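Local structure of putative isochorismatase (3UAO) at residues G28-Q33 and R210-A215; G46-D51 and S143-T148; N54-P59 and P110-L115; R75-A80 and M217-A222. The protein probably hydrolyses the amide of maleamate to maleate and ammonia, a step in the breakdown of nicotinate (vitamin B3). All blocks are in the same frame, centred on the assembly; numbering follows the deposited sequence.

Contact 1. Residues G28-Q33 and R210-A215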
loop_
_atom_site.group_PDB
_atom_site.type_symbol
_atom_site.label_atom_id
_atom_site.label_comp_id
_atom_site.label_asym_id
_atom_site.label_seq_id
_atom_site.Cartn_x
_atom_site.Cartn_y
_atom_site.Cartn_z
ATOM N N GLY A 28 28.305 15.380 13.912
ATOM C CA GLY A 28 28.020 16.816 13.869
ATOM C C GLY A 28 27.200 17.210 12.643
ATOM O O GLY A 28 26.427 18.187 12.684
ATOM N N SER A 29 27.387 16.458 11.558
ATOM C CA SER A 29 26.582 16.559 10.335
ATOM C C SER A 29 25.054 16.631 10.545
ATOM O O SER A 29 24.343 17.320 9.807
ATOM C CB SER A 29 26.866 15.356 9.437
ATOM O OG SER A 29 26.287 14.176 9.963
ATOM N N TYR A 30 24.551 15.906 11.530
ATOM C CA TYR A 30 23.121 15.956 11.829
ATOM C C TYR A 30 22.610 17.350 12.177
ATOM O O TYR A 30 21.626 17.796 11.612
ATOM C CB TYR A 30 22.748 14.967 12.940
ATOM C CG TYR A 30 22.810 13.527 12.521
ATOM C CD1 TYR A 30 21.691 12.900 11.979
ATOM C CD2 TYR A 30 23.981 12.787 12.646
ATOM C CE1 TYR A 30 21.698 11.543 11.616
ATOM C CE2 TYR A 30 24.019 11.433 12.252
ATOM C CZ TYR A 30 22.866 10.818 11.745
ATOM O OH TYR A 30 22.925 9.516 11.349
ATOM N N GLU A 31 23.249 18.040 13.104
ATOM C CA GLU A 31 22.783 19.385 13.458
ATOM C C GLU A 31 23.049 20.361 12.297
ATOM O O GLU A 31 22.197 21.195 12.005
ATOM C CB GLU A 31 23.371 19.844 14.816
ATOM C CG GLU A 31 22.672 21.062 15.601
ATOM C CD GLU A 31 21.115 20.931 15.937
ATOM O OE1 GLU A 31 20.545 19.793 16.059
ATOM O OE2 GLU A 31 20.458 22.012 16.098
ATOM N N ARG A 32 24.191 20.242 11.626
ATOM C CA ARG A 32 24.498 21.081 10.464
ATOM C C ARG A 32 23.466 21.005 9.351
ATOM O O ARG A 32 23.092 22.005 8.760
ATOM C CB ARG A 32 25.843 20.705 9.841
ATOM C CG ARG A 32 27.020 21.508 10.337
ATOM C CD ARG A 32 28.266 21.318 9.450
ATOM N NE ARG A 32 28.987 20.061 9.715
ATOM C CZ ARG A 32 28.928 18.959 8.960
ATOM N NH1 ARG A 32 28.155 18.884 7.858
ATOM N NH2 ARG A 32 29.651 17.904 9.320
ATOM N N GLN A 33 23.030 19.798 9.039
ATOM C CA GLN A 33 22.149 19.589 7.900
ATOM C C GLN A 33 20.701 19.676 8.297
ATOM O O GLN A 33 19.830 19.478 7.477
ATOM C CB GLN A 33 22.435 18.246 7.264
ATOM C CG GLN A 33 23.801 18.156 6.689
ATOM C CD GLN A 33 24.077 16.780 6.230
ATOM O OE1 GLN A 33 23.253 15.880 6.425
ATOM N NE2 GLN A 33 25.237 16.581 5.637
ATOM N N ARG A 210 14.688 9.703 16.593
ATOM C CA ARG A 210 14.786 11.103 17.021
ATOM C C ARG A 210 15.306 12.040 15.922
ATOM O O ARG A 210 14.923 13.183 15.836
ATOM C CB ARG A 210 15.763 11.177 18.182
ATOM C CG ARG A 210 15.706 12.415 19.062
ATOM C CD ARG A 210 16.647 12.237 20.288
ATOM N NE ARG A 210 18.095 12.014 19.977
ATOM C CZ ARG A 210 19.027 12.970 19.759
ATOM N NH1 ARG A 210 18.719 14.278 19.769
ATOM N NH2 ARG A 210 20.291 12.616 19.523
ATOM N N GLN A 211 16.200 11.555 15.068
ATOM C CA GLN A 211 16.898 12.448 14.163
ATOM C C GLN A 211 16.050 12.714 12.962
ATOM O O GLN A 211 16.148 13.758 12.369
ATOM C CB GLN A 211 18.212 11.841 13.778
ATOM C CG GLN A 211 19.388 12.754 13.720
ATOM C CD GLN A 211 19.691 13.564 14.973
ATOM O OE1 GLN A 211 19.782 13.034 16.078
ATOM N NE2 GLN A 211 19.880 14.872 14.788
ATOM N N LYS A 212 15.150 11.788 12.642
ATOM C CA LYS A 212 14.533 11.713 11.324
ATOM C C LYS A 212 13.012 11.466 11.257
ATOM O O LYS A 212 12.370 11.820 10.270
ATOM C CB LYS A 212 15.230 10.582 10.570
ATOM C CG LYS A 212 16.708 10.828 10.187
ATOM C CD LYS A 212 17.369 9.507 9.771
ATOM C CE LYS A 212 18.838 9.653 9.396
ATOM N NZ LYS A 212 19.456 8.371 8.965
ATOM N N TYR A 213 12.428 10.843 12.258
ATOM C CA TYR A 213 11.155 10.168 12.067
ATOM C C TYR A 213 10.077 10.405 13.109
ATOM O O TYR A 213 8.913 10.084 12.848
ATOM C CB TYR A 213 11.381 8.669 12.029
ATOM C CG TYR A 213 12.315 8.188 10.966
ATOM C CD1 TYR A 213 12.221 8.658 9.675
ATOM C CD2 TYR A 213 13.264 7.242 11.244
ATOM C CE1 TYR A 213 13.082 8.229 8.709
ATOM C CE2 TYR A 213 14.117 6.799 10.273
ATOM C CZ TYR A 213 14.020 7.282 8.999
ATOM O OH TYR A 213 14.877 6.834 7.988
ATOM N N ALA A 214 10.430 10.912 14.285
ATOM C CA ALA A 214 9.450 10.955 15.390
ATOM C C ALA A 214 9.805 11.968 16.443
ATOM O O ALA A 214 10.951 12.382 16.573
ATOM C CB ALA A 214 9.303 9.590 16.040
ATOM N N ALA A 215 8.792 12.384 17.178
ATOM C CA ALA A 215 9.026 12.980 18.504
ATOM C C ALA A 215 9.287 11.790 19.446
ATOM O O ALA A 215 8.624 10.757 19.375
ATOM C CB ALA A 215 7.825 13.819 18.964
#
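The Y30 side chain lies across that of Q211, where the short helix 28-32 meets the C-terminal end of helix 199-212. The modelled approach of Q211 CG to the ring is shorter than two carbons allow, so the placement of the Q211 side chain is doubtful. As modelled, the two side chains approach at a slant, and the tyrosine ring and the glutamine amide are turned 69° from each other. The glutamine chain is modelled bent at chi2 (55°), with its amide folded back over the root of the tyrosine. In that placement Y30 CB sits 3.4 Å from Q211 NE2.

K212 adds a smaller touch. Its chain runs extended beyond CG, which carries CE to the edge of the ring, near the ring plane. K212 CE lies 4.1 Å from Y30 CE1.

F35 and F207 also meet the Y30 ring, each edge-to-face, so the ring is part of a small aromatic cluster. The second subunit borders the contact: its P201 packs on Y30, and its K108 bonds to the backbone oxygens of R210 and A214. The contact thus joins helix 28-32 to the end of helix 199-212 beside a subunit interface.

No hydrogen bond spans the two segments. K212 NZ makes a weak hydrogen bond to S170 O of the second subunit. A bound acetate, probably from the crystallisation liquor, lies near the K212 side chain. Y30 OH is buried and has no partner in the model. The chemistry implies a contact of van der Waals packing, with no polar bond across it and a probable energetic price for the buried hydroxyl.

Contact 2. Residues G46-D51 and S143-T148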
loop_
_atom_site.group_PDB
_atom_site.type_symbol
_atom_site.label_atom_id
_atom_site.label_comp_id
_atom_site.label_asym_id
_atom_site.label_seq_id
_atom_site.Cartn_x
_atom_site.Cartn_y
_atom_site.Cartn_z
ATOM N N GLY A 46 -3.596 8.951 19.297
ATOM C CA GLY A 46 -3.810 7.525 19.261
ATOM C C GLY A 46 -2.590 6.827 19.818
ATOM O O GLY A 46 -1.535 7.454 20.075
ATOM N N LEU A 47 -2.730 5.529 20.021
ATOM C CA LEU A 47 -1.703 4.723 20.656
ATOM C C LEU A 47 -1.593 3.422 19.891
ATOM O O LEU A 47 -2.574 2.726 19.675
ATOM C CB LEU A 47 -2.041 4.443 22.144
ATOM C CG LEU A 47 -1.212 3.405 22.929
ATOM C CD1 LEU A 47 0.198 3.864 23.138
ATOM C CD2 LEU A 47 -1.853 3.103 24.250
ATOM N N LEU A 48 -0.373 3.107 19.499
ATOM C CA LEU A 48 -0.030 1.838 18.919
ATOM C C LEU A 48 0.904 1.109 19.849
ATOM O O LEU A 48 1.958 1.658 20.180
ATOM C CB LEU A 48 0.755 2.105 17.638
ATOM C CG LEU A 48 1.119 0.837 16.905
ATOM C CD1 LEU A 48 -0.145 0.070 16.618
ATOM C CD2 LEU A 48 1.856 1.232 15.671
ATOM N N ILE A 49 0.547 -0.103 20.247
ATOM C CA ILE A 49 1.434 -0.955 21.005
ATOM C C ILE A 49 1.882 -2.088 20.086
ATOM O O ILE A 49 1.083 -2.962 19.726
ATOM C CB ILE A 49 0.735 -1.533 22.236
ATOM C CG1 ILE A 49 0.097 -0.425 23.089
ATOM C CG2 ILE A 49 1.702 -2.319 23.087
ATOM C CD1 ILE A 49 -0.712 -0.956 24.248
ATOM N N VAL A 50 3.145 -2.110 19.690
ATOM C CA VAL A 50 3.542 -3.105 18.686
ATOM C C VAL A 50 4.181 -4.368 19.268
ATOM O O VAL A 50 5.190 -4.308 19.925
ATOM C CB VAL A 50 4.310 -2.479 17.422
ATOM C CG1 VAL A 50 4.327 -0.973 17.463
ATOM C CG2 VAL A 50 5.640 -3.049 17.212
ATOM N N ASP A 51 3.512 -5.494 19.064
ATOM C CA ASP A 51 4.042 -6.825 19.350
ATOM C C ASP A 51 4.474 -7.121 20.775
ATOM O O ASP A 51 5.361 -7.944 21.003
ATOM C CB ASP A 51 5.210 -7.144 18.404
ATOM C CG ASP A 51 4.802 -7.160 16.981
ATOM O OD1 ASP A 51 3.585 -7.196 16.707
ATOM O OD2 ASP A 51 5.710 -7.109 16.134
ATOM N N SER A 143 6.456 -4.078 10.222
ATOM C CA SER A 143 5.629 -2.868 10.466
ATOM C C SER A 143 4.156 -3.147 10.649
ATOM O O SER A 143 3.579 -3.887 9.906
ATOM C CB SER A 143 5.778 -1.890 9.302
ATOM O OG SER A 143 4.753 -0.908 9.311
ATOM N N ALA A 144 3.528 -2.496 11.613
ATOM C CA ALA A 144 2.081 -2.698 11.873
ATOM C C ALA A 144 1.225 -2.114 10.749
ATOM O O ALA A 144 -0.022 -2.279 10.749
ATOM C CB ALA A 144 1.677 -2.075 13.240
ATOM N N PHE A 145 1.874 -1.447 9.797
ATOM C CA PHE A 145 1.208 -0.789 8.687
ATOM C C PHE A 145 1.312 -1.595 7.399
ATOM O O PHE A 145 0.409 -1.494 6.520
ATOM C CB PHE A 145 1.822 0.619 8.431
ATOM C CG PHE A 145 1.477 1.633 9.484
ATOM C CD1 PHE A 145 0.402 2.469 9.327
ATOM C CD2 PHE A 145 2.212 1.736 10.637
ATOM C CE1 PHE A 145 0.059 3.384 10.325
ATOM C CE2 PHE A 145 1.882 2.645 11.594
ATOM C CZ PHE A 145 0.794 3.461 11.436
ATOM N N TYR A 146 2.405 -2.360 7.233
ATOM C CA TYR A 146 2.640 -3.055 5.956
ATOM C C TYR A 146 1.623 -4.182 5.718
ATOM O O TYR A 146 1.657 -5.234 6.402
ATOM C CB TYR A 146 4.077 -3.640 5.862
ATOM C CG TYR A 146 4.412 -3.881 4.408
ATOM C CD1 TYR A 146 5.078 -2.911 3.673
ATOM C CD2 TYR A 146 3.939 -4.993 3.731
ATOM C CE1 TYR A 146 5.314 -3.068 2.295
ATOM C CE2 TYR A 146 4.167 -5.174 2.334
ATOM C CZ TYR A 146 4.830 -4.210 1.621
ATOM O OH TYR A 146 5.087 -4.355 0.245
ATOM N N GLY A 147 0.752 -4.015 4.730
ATOM C CA GLY A 147 -0.149 -5.116 4.361
ATOM C C GLY A 147 -1.177 -5.393 5.418
ATOM O O GLY A 147 -1.565 -6.530 5.651
ATOM N N THR A 148 -1.588 -4.326 6.076
ATOM C CA THR A 148 -2.595 -4.335 7.099
ATOM C C THR A 148 -3.472 -3.114 6.875
ATOM O O THR A 148 -3.221 -2.283 6.002
ATOM C CB THR A 148 -2.006 -4.187 8.520
ATOM O OG1 THR A 148 -1.704 -2.804 8.785
ATOM C CG2 THR A 148 -0.732 -5.056 8.737
#
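L48 points from strand 45-50 toward the loop 143-148, and A144 points back at it. L48 CG is anti to the backbone N (chi1 -177°), and the CD2 branch does the touching. L48 CD2 meets A144 CB at 4.1 Å. The same methyl approaches the F145 ring obliquely, with L48 CD2 4.3 Å from F145 CE2. One leucine branch therefore fits against both neighbours. L150 of helix 150-156 packs on all three side chains.

S143 points away from the strand and shapes the loop. Its OG accepts from F145 N at 3.0 Å, an ST turn with an N-H...O angle of 158°. S143 OG also lies at the edge of the F145 ring, in its plane, and bonds to D179 OD2. Further on, T148 OG1 donates to A144 O at 2.6 Å, spanning the type II turn F145-T148 from just before it to its last residue.

D51, just after the strand, makes a salt bridge to K139. This pair is consistent with the Asp-Lys-Cys triad of isochorismatase-like hydrolases. The chemistry divides the work: hydrogen bonds set the shape of the loop, while its hold on L48 is purely apolar.

Contact 3. Residues N54-P59 and P110-L115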
loop_
_atom_site.group_PDB
_atom_site.type_symbol
_atom_site.label_atom_id
_atom_site.label_comp_id
_atom_site.label_asym_id
_atom_site.label_seq_id
_atom_site.Cartn_x
_atom_site.Cartn_y
_atom_site.Cartn_z
ATOM N N ASN A 54 3.598 -12.603 24.319
ATOM C CA ASN A 54 4.306 -13.463 25.301
ATOM C C ASN A 54 5.721 -13.907 24.829
ATOM O O ASN A 54 6.643 -14.022 25.632
ATOM C CB ASN A 54 3.467 -14.716 25.655
ATOM C CG ASN A 54 2.164 -14.396 26.401
ATOM O OD1 ASN A 54 1.074 -14.876 26.041
ATOM N ND2 ASN A 54 2.270 -13.591 27.436
ATOM N N GLY A 55 5.882 -14.166 23.539
ATOM C CA GLY A 55 7.142 -14.637 23.012
ATOM C C GLY A 55 8.239 -13.585 22.998
ATOM O O GLY A 55 9.420 -13.918 23.059
ATOM N N PHE A 56 7.863 -12.313 22.905
ATOM C CA PHE A 56 8.831 -11.189 23.026
ATOM C C PHE A 56 9.085 -10.725 24.488
ATOM O O PHE A 56 10.077 -10.050 24.769
ATOM C CB PHE A 56 8.376 -10.010 22.159
ATOM C CG PHE A 56 8.630 -10.208 20.704
ATOM C CD1 PHE A 56 9.817 -9.817 20.140
ATOM C CD2 PHE A 56 7.685 -10.791 19.908
ATOM C CE1 PHE A 56 10.057 -10.015 18.784
ATOM C CE2 PHE A 56 7.913 -10.998 18.567
ATOM C CZ PHE A 56 9.102 -10.610 17.999
ATOM N N ALA A 57 8.174 -11.067 25.399
ATOM C CA ALA A 57 8.357 -10.806 26.836
ATOM C C ALA A 57 9.271 -11.845 27.466
ATOM O O ALA A 57 10.167 -11.482 28.199
ATOM C CB ALA A 57 7.006 -10.783 27.582
ATOM N N ASP A 58 9.033 -13.122 27.173
ATOM C CA ASP A 58 9.877 -14.242 27.647
ATOM C C ASP A 58 11.322 -14.159 27.134
ATOM O O ASP A 58 11.542 -14.260 25.943
ATOM C CB ASP A 58 9.274 -15.588 27.195
ATOM C CG ASP A 58 9.866 -16.804 27.928
ATOM O OD1 ASP A 58 10.725 -16.653 28.848
ATOM O OD2 ASP A 58 9.435 -17.928 27.577
ATOM N N PRO A 59 12.309 -13.997 28.037
ATOM C CA PRO A 59 13.671 -13.955 27.520
ATOM C C PRO A 59 14.192 -15.279 26.947
ATOM O O PRO A 59 15.204 -15.268 26.258
ATOM C CB PRO A 59 14.504 -13.476 28.714
ATOM C CG PRO A 59 13.653 -13.665 29.884
ATOM C CD PRO A 59 12.247 -13.586 29.444
ATOM N N PRO A 110 13.748 -17.474 11.394
ATOM C CA PRO A 110 12.822 -18.633 11.332
ATOM C C PRO A 110 11.813 -18.819 12.482
ATOM O O PRO A 110 10.749 -19.426 12.271
ATOM C CB PRO A 110 13.758 -19.856 11.236
ATOM C CG PRO A 110 15.142 -19.344 11.098
ATOM C CD PRO A 110 15.134 -17.847 11.059
ATOM N N GLY A 111 12.104 -18.301 13.665
ATOM C CA GLY A 111 11.204 -18.505 14.793
ATOM C C GLY A 111 9.909 -17.704 14.783
ATOM O O GLY A 111 8.989 -17.991 15.546
ATOM N N MET A 112 9.851 -16.683 13.939
ATOM C CA MET A 112 8.636 -15.897 13.738
ATOM C C MET A 112 7.574 -16.733 13.101
ATOM O O MET A 112 6.420 -16.421 13.183
ATOM C CB MET A 112 8.888 -14.753 12.786
ATOM C CG MET A 112 9.980 -13.798 13.201
ATOM S SD MET A 112 9.454 -12.650 14.471
ATOM C CE MET A 112 10.084 -13.488 15.926
ATOM N N LEU A 113 7.985 -17.792 12.427
ATOM C CA LEU A 113 7.086 -18.658 11.726
ATOM C C LEU A 113 6.304 -19.512 12.689
ATOM O O LEU A 113 5.368 -20.160 12.274
ATOM C CB LEU A 113 7.894 -19.572 10.795
ATOM C CG LEU A 113 7.131 -20.334 9.735
ATOM C CD1 LEU A 113 6.521 -19.314 8.776
ATOM C CD2 LEU A 113 8.073 -21.316 9.039
ATOM N N THR A 114 6.713 -19.545 13.955
ATOM C CA THR A 114 6.036 -20.334 14.977
ATOM C C THR A 114 4.994 -19.501 15.682
ATOM O O THR A 114 4.253 -20.026 16.483
ATOM C CB THR A 114 7.025 -20.829 16.030
ATOM O OG1 THR A 114 7.410 -19.737 16.871
ATOM C CG2 THR A 114 8.277 -21.452 15.367
ATOM N N LEU A 115 4.949 -18.200 15.380
ATOM C CA LEU A 115 3.923 -17.284 15.897
ATOM C C LEU A 115 2.553 -17.475 15.227
ATOM O O LEU A 115 2.176 -16.734 14.337
ATOM C CB LEU A 115 4.387 -15.833 15.776
ATOM C CG LEU A 115 5.589 -15.534 16.687
ATOM C CD1 LEU A 115 6.077 -14.067 16.600
ATOM C CD2 LEU A 115 5.294 -15.943 18.179
#
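Helix 54-57 follows the central strand 45-50 of the Rossmann-like isochorismatase fold, and here it meets the 3-10 segment 110-114. The link between them is a Met-aromatic contact, with a leucine beside it. F56 supplies the ring, and M112 and L115 come to its far end.

M112 SD lies 5.4 Å from the centroid of the F56 ring. It is 77° off the ring normal, so the sulfur sits at the edge and not over a face. The terminal methyl comes closer: M112 CE is 3.7 Å from F56 CZ, in an oblique approach. The methionine chain bends at chi2 (-78°) and again at chi3, which curls the methyl back to the ring tip. L115 meets the neighbouring ring atom, with its CD1 4.1 Å from F56 CE2. Both side chains cross the phenylalanine at about a right angle.

All three residues are buried. F62 meets the F56 ring with the planes at about 30° and also touches M112. I93, at the end of strand 87-93, packs on both M112 and L115. A bound acetate, probably from the crystallisation liquor, lies near the F56 side chain, so the ring may border a pocket. The contact itself is apolar, and no hydrogen bond crosses it.

The 3-10 segment is held by its own bonds. L115 N donates to M112 O at 3.2 Å. G111 O accepts twice from one residue: from T114 N, and from T114 OG1 at 2.7 Å.

Contact 4. Residues R75-A80 and M217-A222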
loop_
_atom_site.group_PDB
_atom_site.type_symbol
_atom_site.label_atom_id
_atom_site.label_comp_id
_atom_site.label_asym_id
_atom_site.label_seq_id
_atom_site.Cartn_x
_atom_site.Cartn_y
_atom_site.Cartn_z
ATOM N N ARG A 75 1.725 0.040 30.471
ATOM C CA ARG A 75 0.418 -0.059 31.130
ATOM C C ARG A 75 -0.172 1.286 31.492
ATOM O O ARG A 75 -1.371 1.492 31.308
ATOM C CB ARG A 75 0.486 -0.851 32.412
ATOM C CG ARG A 75 0.910 -2.270 32.218
ATOM C CD ARG A 75 1.026 -2.962 33.568
ATOM N NE ARG A 75 -0.271 -3.189 34.200
ATOM C CZ ARG A 75 -0.479 -4.075 35.158
ATOM N NH1 ARG A 75 0.524 -4.826 35.611
ATOM N NH2 ARG A 75 -1.693 -4.214 35.666
ATOM N N THR A 76 0.662 2.180 32.013
ATOM C CA THR A 76 0.225 3.517 32.420
ATOM C C THR A 76 -0.246 4.324 31.210
ATOM O O THR A 76 -1.176 5.130 31.311
ATOM C CB THR A 76 1.351 4.306 33.156
ATOM O OG1 THR A 76 1.908 3.500 34.189
ATOM C CG2 THR A 76 0.807 5.584 33.775
ATOM N N VAL A 77 0.368 4.073 30.059
ATOM C CA VAL A 77 -0.016 4.752 28.833
ATOM C C VAL A 77 -1.341 4.269 28.276
ATOM O O VAL A 77 -2.183 5.090 27.900
ATOM C CB VAL A 77 1.060 4.642 27.775
ATOM C CG1 VAL A 77 0.598 5.300 26.483
ATOM C CG2 VAL A 77 2.318 5.311 28.289
ATOM N N LEU A 78 -1.509 2.943 28.229
ATOM C CA LEU A 78 -2.734 2.296 27.809
ATOM C C LEU A 78 -3.933 2.745 28.689
ATOM O O LEU A 78 -4.981 3.159 28.170
ATOM C CB LEU A 78 -2.542 0.767 27.859
ATOM C CG LEU A 78 -3.726 -0.085 27.429
ATOM C CD1 LEU A 78 -4.103 0.346 26.027
ATOM C CD2 LEU A 78 -3.457 -1.585 27.500
ATOM N N ALA A 79 -3.771 2.690 30.006
ATOM C CA ALA A 79 -4.806 3.188 30.912
ATOM C C ALA A 79 -5.082 4.669 30.617
ATOM O O ALA A 79 -6.246 5.070 30.452
ATOM C CB ALA A 79 -4.426 2.961 32.398
ATOM N N ALA A 80 -4.037 5.475 30.494
ATOM C CA ALA A 80 -4.244 6.897 30.218
ATOM C C ALA A 80 -4.927 7.104 28.851
ATOM O O ALA A 80 -5.798 7.968 28.708
ATOM C CB ALA A 80 -2.929 7.665 30.311
ATOM N N MET A 217 10.180 10.895 23.506
ATOM C CA MET A 217 10.220 11.301 24.890
ATOM C C MET A 217 9.774 10.144 25.806
ATOM O O MET A 217 9.184 9.161 25.345
ATOM C CB MET A 217 9.343 12.557 25.074
ATOM C CG MET A 217 7.856 12.425 24.685
ATOM S SD MET A 217 7.109 14.088 24.586
ATOM C CE MET A 217 7.694 14.613 22.987
ATOM N N THR A 218 10.067 10.262 27.094
ATOM C CA THR A 218 9.591 9.306 28.095
ATOM C C THR A 218 8.096 9.505 28.318
ATOM O O THR A 218 7.555 10.563 28.000
ATOM C CB THR A 218 10.348 9.455 29.431
ATOM O OG1 THR A 218 10.202 10.787 29.929
ATOM C CG2 THR A 218 11.817 9.164 29.239
ATOM N N HIS A 219 7.437 8.483 28.861
ATOM C CA HIS A 219 5.975 8.449 28.927
ATOM C C HIS A 219 5.343 9.530 29.820
ATOM O O HIS A 219 4.290 10.047 29.510
ATOM C CB HIS A 219 5.480 7.059 29.355
ATOM C CG HIS A 219 5.535 6.826 30.826
ATOM N ND1 HIS A 219 6.702 6.501 31.481
ATOM C CD2 HIS A 219 4.572 6.882 31.775
ATOM C CE1 HIS A 219 6.449 6.344 32.769
ATOM N NE2 HIS A 219 5.165 6.574 32.974
ATOM N N ASP A 220 5.978 9.866 30.922
ATOM C CA ASP A 220 5.459 10.932 31.789
ATOM C C ASP A 220 5.415 12.237 31.009
ATOM O O ASP A 220 4.450 12.994 31.080
ATOM C CB ASP A 220 6.309 11.087 33.054
ATOM C CG ASP A 220 7.815 11.280 32.755
ATOM O OD1 ASP A 220 8.394 10.498 31.962
ATOM O OD2 ASP A 220 8.409 12.217 33.338
ATOM N N GLU A 221 6.454 12.438 30.217
ATOM C CA GLU A 221 6.590 13.604 29.365
ATOM C C GLU A 221 5.492 13.618 28.304
ATOM O O GLU A 221 4.855 14.654 28.110
ATOM C CB GLU A 221 7.940 13.554 28.684
ATOM C CG GLU A 221 8.657 14.851 28.523
ATOM C CD GLU A 221 10.149 14.589 28.560
ATOM O OE1 GLU A 221 10.734 14.598 29.685
ATOM O OE2 GLU A 221 10.714 14.305 27.480
ATOM N N ALA A 222 5.301 12.475 27.620
ATOM C CA ALA A 222 4.296 12.329 26.556
ATOM C C ALA A 222 2.884 12.620 27.092
ATOM O O ALA A 222 2.202 13.493 26.578
ATOM C CB ALA A 222 4.352 10.924 25.903
#
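H219 CG stands between the backbone N and the carbonyl carbon (chi1 81°), and V77 holds CG1 anti to its backbone N (chi1 177°). The valine torsion sets CG2 beside the backbone N, where it meets the histidine. V77 CG2 lies 3.8 Å from H219 CB. The two side chains slant past each other. T76 joins from the more exposed side, with its CB 4.3 Å from H219 CD2. Both residues approach the imidazole obliquely.

The contact sets helix 67-84 beside the first turn of helix 219-224. The backbones come near each other here, with V77 CA and H219 CA 7.0 Å apart. V77 also packs on L47 of strand 45-50, and A222 on L188 and L190 of strand 186-195. The two helices therefore lie over the parallel sheet.

T218 occupies the N-cap position but makes no capping bond with its side chain. Its OG1 donates instead to D220 OD1 at 2.7 Å, on the syn side of the carboxylate and 29° out of its plane. A carboxylate at the start of a helix probably interacts favourably with the helix dipole.

H219 ND1 is hydrogen-bonded to D192 OD2, which ties the ring to strand 186-195. The chemistry implies a histidine with two roles: its carbons pack on helix 67-84, while ND1 is satisfied by D192 of strand 186-195.

In the fold
Contact 1 lies at the edge of the parallel sheet, by strand 215-217, its centre 21 Å from the centre of the chain. Along the chain, contact 3 is nested within contact 2, and contact 2 within contact 1; contact 4 crosses all three. Contacts 2 and 3 have centres 17 Å apart and touch where strand 45-50 leads into helix 54-57. Contacts 2 and 4, centres 18 Å apart, meet where L47 and I49 pack on helix 67-84. Contacts 1 and 3, centres 33 Å apart, lie on opposite sides of the chain's centre. Both touch the second subunit, and contact 2 reaches other subunits through Y146. Strand 45-50 thus connects contact 2 to contacts 3 and 4.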